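Local coordinates for cell division inhibitor SulA (Pseudomonas aeruginosa, PDB 1OFU), which probably halts cell division during the SOS response by binding FtsZ and blocking its polymerization into the Z ring, at residues A2-L7 / A111-I116; E26-Q31 / E58-L63; R34-I39 / R83-V88; E77-G82 / R104-G109. One frame throughout, in Å; residues are numbered along the deposited sequence.

Contact 1: A2-L7 / A111-I116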
loop_
_atom_site.group_PDB
_atom_site.type_symbol
_atom_site.label_atom_id
_atom_site.label_comp_id
_atom_site.label_asym_id
_atom_site.label_seq_id
_atom_site.Cartn_x
_atom_site.Cartn_y
_atom_site.Cartn_z
ATOM N N ALA D 2 19.624 2.949 -9.513
ATOM C CA ALA D 2 18.680 3.391 -10.531
ATOM C C ALA D 2 18.755 2.428 -11.708
ATOM O O ALA D 2 19.844 2.127 -12.200
ATOM C CB ALA D 2 19.022 4.808 -10.986
ATOM N N ALA D 3 17.602 1.943 -12.158
ATOM C CA ALA D 3 17.580 1.005 -13.274
ATOM C C ALA D 3 16.191 0.801 -13.868
ATOM O O ALA D 3 15.249 1.526 -13.553
ATOM C CB ALA D 3 18.155 -0.338 -12.827
ATOM N N PHE D 4 16.087 -0.206 -14.730
ATOM C CA PHE D 4 14.845 -0.548 -15.403
ATOM C C PHE D 4 14.222 -1.799 -14.796
ATOM O O PHE D 4 14.906 -2.787 -14.541
ATOM C CB PHE D 4 15.109 -0.796 -16.891
ATOM C CG PHE D 4 13.905 -1.274 -17.657
ATOM C CD1 PHE D 4 13.001 -0.366 -18.200
ATOM C CD2 PHE D 4 13.675 -2.638 -17.835
ATOM C CE1 PHE D 4 11.881 -0.805 -18.914
ATOM C CE2 PHE D 4 12.556 -3.093 -18.546
ATOM C CZ PHE D 4 11.661 -2.174 -19.087
ATOM N N SER D 5 12.917 -1.740 -14.569
ATOM C CA SER D 5 12.164 -2.859 -14.036
ATOM C C SER D 5 10.916 -2.954 -14.899
ATOM O O SER D 5 10.543 -1.996 -15.586
ATOM C CB SER D 5 11.757 -2.606 -12.587
ATOM O OG SER D 5 12.886 -2.382 -11.764
ATOM N N GLU D 6 10.276 -4.112 -14.888
ATOM C CA GLU D 6 9.067 -4.269 -15.664
ATOM C C GLU D 6 8.080 -5.115 -14.894
ATOM O O GLU D 6 8.435 -6.153 -14.327
ATOM C CB GLU D 6 9.353 -4.903 -17.021
ATOM C CG GLU D 6 8.100 -5.055 -17.871
ATOM C CD GLU D 6 8.403 -5.469 -19.297
ATOM O OE1 GLU D 6 8.907 -6.592 -19.502
ATOM O OE2 GLU D 6 8.137 -4.665 -20.216
ATOM N N LEU D 7 6.842 -4.640 -14.857
ATOM C CA LEU D 7 5.782 -5.335 -14.163
ATOM C C LEU D 7 4.707 -5.722 -15.156
ATOM O O LEU D 7 4.212 -4.883 -15.920
ATOM C CB LEU D 7 5.204 -4.442 -13.065
ATOM C CG LEU D 7 4.059 -5.056 -12.254
ATOM C CD1 LEU D 7 4.032 -4.448 -10.873
ATOM C CD2 LEU D 7 2.744 -4.835 -12.965
ATOM N N ALA D 111 17.054 8.055 -11.248
ATOM C CA ALA D 111 15.661 7.685 -11.030
ATOM C C ALA D 111 15.363 6.256 -11.472
ATOM O O ALA D 111 16.213 5.582 -12.054
ATOM C CB ALA D 111 14.764 8.657 -11.776
ATOM N N GLN D 112 14.138 5.810 -11.208
ATOM C CA GLN D 112 13.725 4.461 -11.570
ATOM C C GLN D 112 12.784 4.431 -12.761
ATOM O O GLN D 112 11.825 5.196 -12.832
ATOM C CB GLN D 112 13.037 3.777 -10.387
ATOM C CG GLN D 112 13.945 3.450 -9.211
ATOM C CD GLN D 112 15.140 2.598 -9.610
ATOM O OE1 GLN D 112 15.050 1.749 -10.503
ATOM N NE2 GLN D 112 16.262 2.811 -8.935
ATOM N N SER D 113 13.071 3.547 -13.705
ATOM C CA SER D 113 12.216 3.396 -14.872
ATOM C C SER D 113 11.391 2.125 -14.637
ATOM O O SER D 113 11.944 1.050 -14.392
ATOM C CB SER D 113 13.061 3.259 -16.138
ATOM O OG SER D 113 12.255 2.888 -17.241
ATOM N N LEU D 114 10.070 2.254 -14.689
ATOM C CA LEU D 114 9.185 1.115 -14.480
ATOM C C LEU D 114 8.199 1.005 -15.627
ATOM O O LEU D 114 7.413 1.922 -15.872
ATOM C CB LEU D 114 8.418 1.264 -13.159
ATOM C CG LEU D 114 7.314 0.232 -12.856
ATOM C CD1 LEU D 114 7.919 -1.163 -12.700
ATOM C CD2 LEU D 114 6.579 0.631 -11.582
ATOM N N ASN D 115 8.250 -0.112 -16.345
ATOM C CA ASN D 115 7.320 -0.308 -17.433
ATOM C C ASN D 115 6.270 -1.298 -16.975
ATOM O O ASN D 115 6.582 -2.288 -16.304
ATOM C CB ASN D 115 8.009 -0.845 -18.683
ATOM C CG ASN D 115 7.128 -0.727 -19.909
ATOM O OD1 ASN D 115 6.682 0.367 -20.250
ATOM N ND2 ASN D 115 6.863 -1.849 -20.574
ATOM N N ILE D 116 5.024 -1.023 -17.336
ATOM C CA ILE D 116 3.922 -1.879 -16.960
ATOM C C ILE D 116 3.211 -2.411 -18.192
ATOM O O ILE D 116 2.986 -1.685 -19.156
ATOM C CB ILE D 116 2.941 -1.109 -16.043
ATOM C CG1 ILE D 116 3.673 -0.751 -14.745
ATOM C CG2 ILE D 116 1.674 -1.943 -15.772
ATOM C CD1 ILE D 116 2.861 0.058 -13.768
HETATM O O HOH W 1 13.184 0.334 -11.919
#

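Contact 2: E26-Q31 / E58-L63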
loop_
_atom_site.group_PDB
_atom_site.type_symbol
_atom_site.label_atom_id
_atom_site.label_comp_id
_atom_site.label_asym_id
_atom_site.label_seq_id
_atom_site.Cartn_x
_atom_site.Cartn_y
_atom_site.Cartn_z
ATOM N N GLU D 26 1.558 3.320 -3.381
ATOM C CA GLU D 26 2.813 3.301 -2.639
ATOM C C GLU D 26 3.834 4.230 -3.294
ATOM O O GLU D 26 4.464 5.056 -2.630
ATOM C CB GLU D 26 3.359 1.866 -2.596
ATOM C CG GLU D 26 4.718 1.719 -1.924
ATOM C CD GLU D 26 4.627 1.606 -0.412
ATOM O OE1 GLU D 26 5.691 1.577 0.243
ATOM O OE2 GLU D 26 3.497 1.539 0.121
ATOM N N LEU D 27 4.006 4.087 -4.604
ATOM C CA LEU D 27 4.946 4.929 -5.331
ATOM C C LEU D 27 4.632 6.417 -5.171
ATOM O O LEU D 27 5.539 7.235 -5.016
ATOM C CB LEU D 27 4.942 4.565 -6.814
ATOM C CG LEU D 27 5.656 3.264 -7.168
ATOM C CD1 LEU D 27 5.502 2.991 -8.653
ATOM C CD2 LEU D 27 7.134 3.375 -6.781
ATOM N N SER D 28 3.352 6.768 -5.198
ATOM C CA SER D 28 2.974 8.169 -5.074
ATOM C C SER D 28 3.379 8.769 -3.728
ATOM O O SER D 28 3.422 9.993 -3.578
ATOM C CB SER D 28 1.467 8.340 -5.280
ATOM O OG SER D 28 0.730 7.879 -4.163
ATOM N N GLU D 29 3.691 7.915 -2.758
ATOM C CA GLU D 29 4.075 8.388 -1.428
ATOM C C GLU D 29 5.577 8.286 -1.142
ATOM O O GLU D 29 6.003 8.499 -0.008
ATOM C CB GLU D 29 3.323 7.600 -0.351
ATOM C CG GLU D 29 1.798 7.670 -0.423
ATOM C CD GLU D 29 1.232 9.020 0.002
ATOM O OE1 GLU D 29 1.998 9.870 0.509
ATOM O OE2 GLU D 29 0.011 9.226 -0.162
ATOM N N GLU D 30 6.375 7.965 -2.159
ATOM C CA GLU D 30 7.820 7.819 -1.980
ATOM C C GLU D 30 8.505 8.916 -1.166
ATOM O O GLU D 30 8.231 10.102 -1.332
ATOM C CB GLU D 30 8.513 7.689 -3.340
ATOM C CG GLU D 30 8.624 6.256 -3.825
ATOM C CD GLU D 30 9.497 5.402 -2.915
ATOM O OE1 GLU D 30 9.536 4.167 -3.107
ATOM O OE2 GLU D 30 10.150 5.966 -2.010
ATOM N N GLN D 31 9.412 8.506 -0.288
ATOM C CA GLN D 31 10.137 9.455 0.548
ATOM C C GLN D 31 10.965 10.429 -0.292
ATOM O O GLN D 31 11.117 11.590 0.078
ATOM C CB GLN D 31 11.025 8.701 1.544
ATOM C CG GLN D 31 10.223 7.846 2.523
ATOM C CD GLN D 31 11.087 7.128 3.545
ATOM O OE1 GLN D 31 11.944 6.313 3.193
ATOM N NE2 GLN D 31 10.858 7.421 4.823
ATOM N N GLU D 58 -0.885 15.278 -4.830
ATOM C CA GLU D 58 0.041 16.399 -4.923
ATOM C C GLU D 58 1.418 15.981 -5.400
ATOM O O GLU D 58 2.290 16.826 -5.589
ATOM C CB GLU D 58 0.178 17.090 -3.561
ATOM C CG GLU D 58 -1.136 17.560 -2.952
ATOM C CD GLU D 58 -1.788 18.683 -3.742
ATOM O OE1 GLU D 58 -2.939 19.052 -3.419
ATOM O OE2 GLU D 58 -1.150 19.200 -4.685
ATOM N N ARG D 59 1.620 14.684 -5.612
ATOM C CA ARG D 59 2.945 14.221 -6.010
ATOM C C ARG D 59 2.961 13.419 -7.295
ATOM O O ARG D 59 3.932 12.720 -7.586
ATOM C CB ARG D 59 3.544 13.386 -4.880
ATOM C CG ARG D 59 3.431 14.049 -3.518
ATOM C CD ARG D 59 4.286 13.310 -2.523
ATOM N NE ARG D 59 5.609 13.072 -3.093
ATOM C CZ ARG D 59 6.483 12.199 -2.609
ATOM N NH1 ARG D 59 7.664 12.051 -3.197
ATOM N NH2 ARG D 59 6.172 11.475 -1.540
ATOM N N ILE D 60 1.886 13.526 -8.067
ATOM C CA ILE D 60 1.786 12.790 -9.311
ATOM C C ILE D 60 1.663 13.706 -10.511
ATOM O O ILE D 60 1.005 14.740 -10.457
ATOM C CB ILE D 60 0.572 11.844 -9.282
ATOM C CG1 ILE D 60 0.802 10.771 -8.225
ATOM C CG2 ILE D 60 0.339 11.214 -10.661
ATOM C CD1 ILE D 60 -0.397 9.906 -7.990
ATOM N N LEU D 61 2.314 13.306 -11.594
ATOM C CA LEU D 61 2.285 14.036 -12.846
ATOM C C LEU D 61 1.904 12.989 -13.883
ATOM O O LEU D 61 2.519 11.919 -13.951
ATOM C CB LEU D 61 3.665 14.627 -13.154
ATOM C CG LEU D 61 3.728 16.144 -13.328
ATOM C CD1 LEU D 61 3.079 16.831 -12.143
ATOM C CD2 LEU D 61 5.172 16.581 -13.476
ATOM N N LEU D 62 0.867 13.278 -14.661
ATOM C CA LEU D 62 0.406 12.354 -15.687
ATOM C C LEU D 62 0.584 13.044 -17.034
ATOM O O LEU D 62 -0.042 14.072 -17.297
ATOM C CB LEU D 62 -1.067 12.010 -15.448
ATOM C CG LEU D 62 -1.714 10.849 -16.208
ATOM C CD1 LEU D 62 -3.203 10.844 -15.895
ATOM C CD2 LEU D 62 -1.507 10.984 -17.708
ATOM N N LEU D 63 1.440 12.482 -17.884
ATOM C CA LEU D 63 1.697 13.069 -19.196
ATOM C C LEU D 63 1.169 12.183 -20.310
ATOM O O LEU D 63 1.163 10.958 -20.193
ATOM C CB LEU D 63 3.198 13.275 -19.401
ATOM C CG LEU D 63 3.984 13.925 -18.263
ATOM C CD1 LEU D 63 5.436 14.078 -18.692
ATOM C CD2 LEU D 63 3.380 15.278 -17.903
#

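Contact 3: R34-I39 / R83-V88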
loop_
_atom_site.group_PDB
_atom_site.type_symbol
_atom_site.label_atom_id
_atom_site.label_comp_id
_atom_site.label_asym_id
_atom_site.label_seq_id
_atom_site.Cartn_x
_atom_site.Cartn_y
_atom_site.Cartn_z
ATOM N N ARG D 34 10.364 13.863 -4.951
ATOM C CA ARG D 34 10.248 14.108 -6.377
ATOM C C ARG D 34 8.913 13.569 -6.872
ATOM O O ARG D 34 8.149 12.974 -6.108
ATOM C CB ARG D 34 11.401 13.448 -7.132
ATOM C CG ARG D 34 12.723 14.177 -6.990
ATOM C CD ARG D 34 13.765 13.601 -7.929
ATOM N NE ARG D 34 14.210 12.277 -7.504
ATOM C CZ ARG D 34 15.071 11.529 -8.189
ATOM N NH1 ARG D 34 15.428 10.339 -7.729
ATOM N NH2 ARG D 34 15.570 11.969 -9.335
ATOM N N TRP D 35 8.641 13.774 -8.153
ATOM C CA TRP D 35 7.387 13.329 -8.737
ATOM C C TRP D 35 7.347 11.850 -9.063
ATOM O O TRP D 35 8.375 11.185 -9.212
ATOM C CB TRP D 35 7.110 14.021 -10.077
ATOM C CG TRP D 35 6.938 15.500 -10.093
ATOM C CD1 TRP D 35 7.773 16.413 -10.681
ATOM C CD2 TRP D 35 5.801 16.234 -9.634
ATOM N NE1 TRP D 35 7.216 17.668 -10.626
ATOM C CE2 TRP D 35 6.007 17.589 -9.989
ATOM C CE3 TRP D 35 4.624 15.881 -8.964
ATOM C CZ2 TRP D 35 5.076 18.588 -9.694
ATOM C CZ3 TRP D 35 3.695 16.879 -8.673
ATOM C CH2 TRP D 35 3.930 18.215 -9.040
ATOM N N LEU D 36 6.121 11.365 -9.191
ATOM C CA LEU D 36 5.846 10.024 -9.652
ATOM C C LEU D 36 5.292 10.443 -11.013
ATOM O O LEU D 36 4.265 11.120 -11.084
ATOM C CB LEU D 36 4.735 9.345 -8.844
ATOM C CG LEU D 36 4.146 8.138 -9.597
ATOM C CD1 LEU D 36 5.268 7.172 -9.960
ATOM C CD2 LEU D 36 3.086 7.444 -8.759
ATOM N N THR D 37 5.980 10.101 -12.091
ATOM C CA THR D 37 5.483 10.481 -13.402
ATOM C C THR D 37 4.980 9.278 -14.163
ATOM O O THR D 37 5.695 8.285 -14.325
ATOM C CB THR D 37 6.565 11.192 -14.229
ATOM O OG1 THR D 37 6.928 12.403 -13.564
ATOM C CG2 THR D 37 6.052 11.524 -15.624
ATOM N N LEU D 38 3.730 9.374 -14.610
ATOM C CA LEU D 38 3.086 8.319 -15.371
ATOM C C LEU D 38 3.051 8.799 -16.820
ATOM O O LEU D 38 2.572 9.900 -17.102
ATOM C CB LEU D 38 1.657 8.099 -14.858
ATOM C CG LEU D 38 1.450 7.910 -13.349
ATOM C CD1 LEU D 38 -0.034 7.624 -13.074
ATOM C CD2 LEU D 38 2.313 6.759 -12.839
ATOM N N ILE D 39 3.552 7.985 -17.743
ATOM C CA ILE D 39 3.567 8.390 -19.137
ATOM C C ILE D 39 2.669 7.587 -20.062
ATOM O O ILE D 39 2.851 6.380 -20.252
ATOM C CB ILE D 39 5.004 8.398 -19.675
ATOM C CG1 ILE D 39 5.798 9.474 -18.924
ATOM C CG2 ILE D 39 5.003 8.630 -21.184
ATOM C CD1 ILE D 39 7.167 9.748 -19.465
ATOM N N ARG D 83 13.615 14.718 -12.588
ATOM C CA ARG D 83 12.679 15.388 -11.698
ATOM C C ARG D 83 11.683 14.414 -11.063
ATOM O O ARG D 83 10.887 14.792 -10.200
ATOM C CB ARG D 83 11.930 16.485 -12.457
ATOM C CG ARG D 83 11.703 17.712 -11.606
ATOM C CD ARG D 83 12.482 18.915 -12.109
ATOM N NE ARG D 83 13.727 18.567 -12.784
ATOM C CZ ARG D 83 14.584 19.464 -13.269
ATOM N NH1 ARG D 83 14.331 20.762 -13.143
ATOM N NH2 ARG D 83 15.682 19.069 -13.901
ATOM N N SER D 84 11.738 13.156 -11.489
ATOM C CA SER D 84 10.843 12.128 -10.962
ATOM C C SER D 84 11.637 10.987 -10.334
ATOM O O SER D 84 12.640 10.554 -10.893
ATOM C CB SER D 84 9.984 11.555 -12.088
ATOM O OG SER D 84 9.271 12.574 -12.764
ATOM N N HIS D 85 11.203 10.507 -9.174
ATOM C CA HIS D 85 11.898 9.390 -8.549
ATOM C C HIS D 85 11.567 8.148 -9.366
ATOM O O HIS D 85 12.367 7.217 -9.450
ATOM C CB HIS D 85 11.466 9.205 -7.091
ATOM C CG HIS D 85 9.994 9.006 -6.902
ATOM N ND1 HIS D 85 9.212 9.887 -6.185
ATOM C CD2 HIS D 85 9.163 8.021 -7.319
ATOM C CE1 HIS D 85 7.964 9.454 -6.171
ATOM N NE2 HIS D 85 7.908 8.324 -6.853
ATOM N N THR D 86 10.390 8.152 -9.992
ATOM C CA THR D 86 9.959 7.026 -10.819
ATOM C C THR D 86 9.156 7.482 -12.023
ATOM O O THR D 86 8.243 8.301 -11.895
ATOM C CB THR D 86 9.056 6.047 -10.028
ATOM O OG1 THR D 86 9.639 5.779 -8.755
ATOM C CG2 THR D 86 8.906 4.732 -10.782
ATOM N N VAL D 87 9.489 6.944 -13.189
ATOM C CA VAL D 87 8.754 7.258 -14.406
ATOM C C VAL D 87 8.128 5.938 -14.846
ATOM O O VAL D 87 8.837 4.978 -15.133
ATOM C CB VAL D 87 9.670 7.784 -15.533
ATOM C CG1 VAL D 87 8.861 7.961 -16.800
ATOM C CG2 VAL D 87 10.294 9.112 -15.132
ATOM N N VAL D 88 6.802 5.895 -14.879
ATOM C CA VAL D 88 6.083 4.691 -15.252
ATOM C C VAL D 88 5.576 4.713 -16.684
ATOM O O VAL D 88 4.770 5.565 -17.069
ATOM C CB VAL D 88 4.876 4.455 -14.314
ATOM C CG1 VAL D 88 4.224 3.105 -14.629
ATOM C CG2 VAL D 88 5.330 4.518 -12.855
#

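Contact 4: E77-G82 / R104-G109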
loop_
_atom_site.group_PDB
_atom_site.type_symbol
_atom_site.label_atom_id
_atom_site.label_comp_id
_atom_site.label_asym_id
_atom_site.label_seq_id
_atom_site.Cartn_x
_atom_site.Cartn_y
_atom_site.Cartn_z
ATOM N N GLU D 77 13.014 11.095 -21.611
ATOM C CA GLU D 77 13.219 12.503 -21.312
ATOM C C GLU D 77 12.905 12.824 -19.854
ATOM O O GLU D 77 13.703 13.464 -19.167
ATOM C CB GLU D 77 12.357 13.361 -22.240
ATOM C CG GLU D 77 12.890 14.761 -22.424
ATOM C CD GLU D 77 14.309 14.769 -22.963
ATOM O OE1 GLU D 77 14.522 14.240 -24.073
ATOM O OE2 GLU D 77 15.211 15.299 -22.276
ATOM N N ALA D 78 11.743 12.375 -19.383
ATOM C CA ALA D 78 11.332 12.613 -18.001
ATOM C C ALA D 78 12.315 11.965 -17.024
ATOM O O ALA D 78 12.564 12.490 -15.939
ATOM C CB ALA D 78 9.918 12.068 -17.776
ATOM N N LEU D 79 12.863 10.813 -17.403
ATOM C CA LEU D 79 13.836 10.124 -16.553
ATOM C C LEU D 79 15.115 10.946 -16.554
ATOM O O LEU D 79 15.676 11.272 -15.508
ATOM C CB LEU D 79 14.135 8.729 -17.107
ATOM C CG LEU D 79 13.053 7.662 -16.921
ATOM C CD1 LEU D 79 13.213 6.571 -17.962
ATOM C CD2 LEU D 79 13.143 7.098 -15.518
ATOM N N ARG D 80 15.553 11.275 -17.761
ATOM C CA ARG D 80 16.759 12.053 -18.010
ATOM C C ARG D 80 16.804 13.342 -17.183
ATOM O O ARG D 80 17.800 13.629 -16.521
ATOM C CB ARG D 80 16.804 12.376 -19.501
ATOM C CG ARG D 80 18.106 12.885 -20.050
ATOM C CD ARG D 80 17.980 12.924 -21.561
ATOM N NE ARG D 80 17.655 11.599 -22.084
ATOM C CZ ARG D 80 16.927 11.378 -23.176
ATOM N NH1 ARG D 80 16.689 10.134 -23.575
ATOM N NH2 ARG D 80 16.422 12.396 -23.858
ATOM N N LEU D 81 15.714 14.107 -17.229
ATOM C CA LEU D 81 15.607 15.372 -16.503
ATOM C C LEU D 81 15.762 15.198 -15.000
ATOM O O LEU D 81 16.019 16.163 -14.277
ATOM C CB LEU D 81 14.263 16.041 -16.813
ATOM C CG LEU D 81 14.123 16.832 -18.118
ATOM C CD1 LEU D 81 14.853 16.153 -19.254
ATOM C CD2 LEU D 81 12.652 16.980 -18.439
ATOM N N GLY D 82 15.583 13.967 -14.533
ATOM C CA GLY D 82 15.737 13.669 -13.119
ATOM C C GLY D 82 14.813 14.367 -12.143
ATOM O O GLY D 82 15.170 14.574 -10.980
ATOM N N ARG D 104 19.460 3.777 -19.470
ATOM C CA ARG D 104 20.464 4.831 -19.520
ATOM C C ARG D 104 19.854 6.140 -19.020
ATOM O O ARG D 104 20.441 6.834 -18.192
ATOM C CB ARG D 104 20.969 5.004 -20.955
ATOM C CG ARG D 104 22.015 6.093 -21.127
ATOM C CD ARG D 104 22.503 6.164 -22.566
ATOM N NE ARG D 104 23.487 7.227 -22.762
ATOM C CZ ARG D 104 23.224 8.526 -22.659
ATOM N NH1 ARG D 104 24.189 9.415 -22.853
ATOM N NH2 ARG D 104 21.997 8.940 -22.370
ATOM N N ALA D 105 18.668 6.464 -19.524
ATOM C CA ALA D 105 17.982 7.688 -19.125
ATOM C C ALA D 105 17.745 7.712 -17.618
ATOM O O ALA D 105 17.873 8.754 -16.977
ATOM C CB ALA D 105 16.657 7.805 -19.870
ATOM N N ALA D 106 17.412 6.553 -17.057
ATOM C CA ALA D 106 17.157 6.434 -15.626
ATOM C C ALA D 106 18.412 6.712 -14.806
ATOM O O ALA D 106 18.355 7.384 -13.775
ATOM C CB ALA D 106 16.613 5.037 -15.303
ATOM N N GLN D 107 19.546 6.185 -15.261
ATOM C CA GLN D 107 20.814 6.387 -14.560
ATOM C C GLN D 107 21.186 7.870 -14.549
ATOM O O GLN D 107 21.607 8.407 -13.528
ATOM C CB GLN D 107 21.923 5.580 -15.236
ATOM C CG GLN D 107 21.610 4.100 -15.355
ATOM C CD GLN D 107 22.798 3.289 -15.824
ATOM O OE1 GLN D 107 23.811 3.203 -15.134
ATOM N NE2 GLN D 107 22.679 2.688 -17.006
ATOM N N LEU D 108 21.019 8.524 -15.692
ATOM C CA LEU D 108 21.323 9.943 -15.811
ATOM C C LEU D 108 20.510 10.776 -14.826
ATOM O O LEU D 108 21.022 11.732 -14.241
ATOM C CB LEU D 108 21.040 10.422 -17.235
ATOM C CG LEU D 108 21.972 9.921 -18.341
ATOM C CD1 LEU D 108 21.396 10.275 -19.710
ATOM C CD2 LEU D 108 23.349 10.544 -18.154
ATOM N N GLY D 109 19.245 10.409 -14.634
ATOM C CA GLY D 109 18.399 11.161 -13.723
ATOM C C GLY D 109 18.373 10.655 -12.296
ATOM O O GLY D 109 17.667 11.219 -11.452
#

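Contact 1: A2-L7 / A111-I116
Phe4 and Asn115 lie side by side on one face of parallel strands 4-10 and 112-118, the outermost pair, within this chain, of the five-stranded parallel sheet in this alpha/beta fold. Phe4 CG is anti to the backbone N (chi1 175°); the ring plane is 24° from the Asn115 amide, CE1 and CZ meet Asn115 CB, and CD1 brings the ring edge to Ser113 OG (3.5 Å). Glu6 follows on the same face and points the same way as Asn115, with carboxylate and amide planes 41° apart. Asn115 ND2 donates to the anti lone pair of Glu6 OE2 (3.1 Å) and also to Leu91 O, while Glu6 OE1 forms salt bridges with Arg99 and Arg117. Helix 96-109 packs over this face. On the other face, covered by helix 13-28, Leu7 and Ile116 lie alongside each other, Leu7 CD2 touching Ile116 CG2 (4.2 Å), and Leu114 CD1 reaches Ser5 CB. Backbone bonds alternate between the strands, from Ser113 N to Ala3 O through Leu7 N to Asn115 O (2.8 Å). Glu6 and Leu7 also pair in an antiparallel ladder with a strand of a second subunit, so the sheet continues across that interface. At the strand start, Gln112 OE1 accepts the N-H of Ala3 (3.0 Å), the donor above the carbonyl plane, and a water lies within hydrogen-bonding distance of Gln112 OE1, Ser113 O and Ser5 OG, 2.7 Å from the last.

Contact 2: E26-Q31 / E58-L63
Arg59, just before strand 60-63, reaches to the loop after helix 13-28 and points both terminal nitrogens at the carbonyl of Glu30. Arg59 NH1 donates to Glu30 O at 2.8 Å, the oxygen lying in the guanidinium plane. Arg59 NH2 is modelled at 2.5 Å from Glu30 O, a bond so short that its exact length is doubtful. NH1 has a second acceptor in Arg34 O, so one arginine bonds the carbonyls of Glu30 and Arg34. The side chain bends at chi3 (47°), and Ser28 O lies over one face of the guanidinium, 3.8 Å from Arg59 NE. Glu29 OE1 stays 4.9 Å from Arg59 NH2, too far for an ion pair but near enough that its charge may help hold the arginine. Ser28 OG is satisfied within its surroundings, by Arg25 O and Asn56 N, leaving Ser28 CB to pack on Ile60 CD1 (3.6 Å). Glu29 N bonds Glu26 O and Glu30 N bonds Leu27 O (3.1 Å) as the chain leaves the helix. Residues 57-62 belong to the FtsZ-binding region, and Glu58 OE2 bonds an aromatic side chain of another protein chain. The contact thus joins the C-terminal end of helix 13-28 to strand 60-63, which pairs with strand 35-39; Leu36 of that strand touches Ser28, and His85 of strand 84-89 touches Arg59.

Contact 3: R34-I39 / R83-V88
The His85 ring carries Trp35 O 3.4 Å above its plane, over the ring centre, and has Thr86 OG1 at its edge, in plane. The Arg34 guanidinium, turned 70° from that ring, slides past His85 in the opposite direction; one of its faces meets Ser84 O and His85 CA, both offset toward the rim. Its NH1 is held by Asp32 in a salt bridge and by the carbonyl of Gln110. A beta bulge here shifts the parallel register by one residue: Trp35 O accepts His85 N-H (2.9 Å), and past it the regular ladder resumes with Thr37 N to Thr86 O (2.9 Å). Thr37 OG1 and Ser84 OG share a hydrogen bond whose modelled length, 2.5 Å, is doubtfully short. The side chains of Ile39 and Val87 cross, Ile39 CD1 on Val87 CG1 at 3.6 Å, and Leu38 CD2 lies alongside Val88 CB at 3.7 Å. Trp35 NE1 bonds the backbone of another protein chain, beside the FtsZ-binding region that includes Arg83. Strand 35-39 sits between 60-63 and 84-89; helix 68-80 packs on Ile39 and Val87, and helix 13-28 on Leu36 and Thr86.

Contact 4: E77-G82 / R104-G109
Leu79 and Ala105 make the main apolar contact between two helix ends, Leu79 CB meeting Ala105 CB at 3.9 Å. Leu79 CG stands anti to the carbonyl carbon (chi1 -74°), and beyond it the two methyls divide the work: CD1 touches Ala105 CB, while CD2 reaches Ala106 CB (4.0 Å). At the outer margin, Arg80 CG lies 4.2 Å from Leu108 CD1. The second kind of contact is backbone to backbone and depends on two glycines. With no side chain in the way, Gly109 CA approaches Leu79 O to 3.3 Å in a nearly straight CA-H...O contact (161° at the hydrogen), and Gly82 CA comes 3.5 Å from Gly109 O. Leu79 O is at the same time the acceptor of Gly82 N (2.9 Å), and Gly82, the first residue to leave the helix, has positive phi (62°). No conventional hydrogen bond links the two segments directly; instead Arg34 NH2 donates to both Gly82 O and Gly109 O and so clasps the two helix ends together. Among the charged groups, Arg80 NH2 forms a salt bridge with Glu77 OE1 (2.7 Å), and Arg104 and Arg80, of like charge, are not in contact. Residues 78-83 form part of the FtsZ-binding region, and Leu81 packs on a basic side chain of another protein chain. Helices 68-80 and 96-109 lead into strands 84-89 and 112-118, and at this end Leu79 packs on Val87 and Ser113 while Ala106 touches Ser113.

The chain starts in strand 4-10, whose loop stays open until strand 112-118 closes contact 1, the longest closure, which encloses the other three. Helix 13-28 opens contact 2 and strand 35-39 opens contact 3; strand 60-63 then closes contact 2, so the two cross, one joining the end of helix 13-28 to strand 60-63, the other strand 35-39 to strand 84-89. Helix 68-80 opens contact 4 before strand 84-89 closes contact 3, another crossing, and helix 96-109 closes contact 4. Contacts 2 and 4 are in series, their centres about 17 Å apart. Strand 84-89 joins contacts 1 and 3 through its bonds to Gln112.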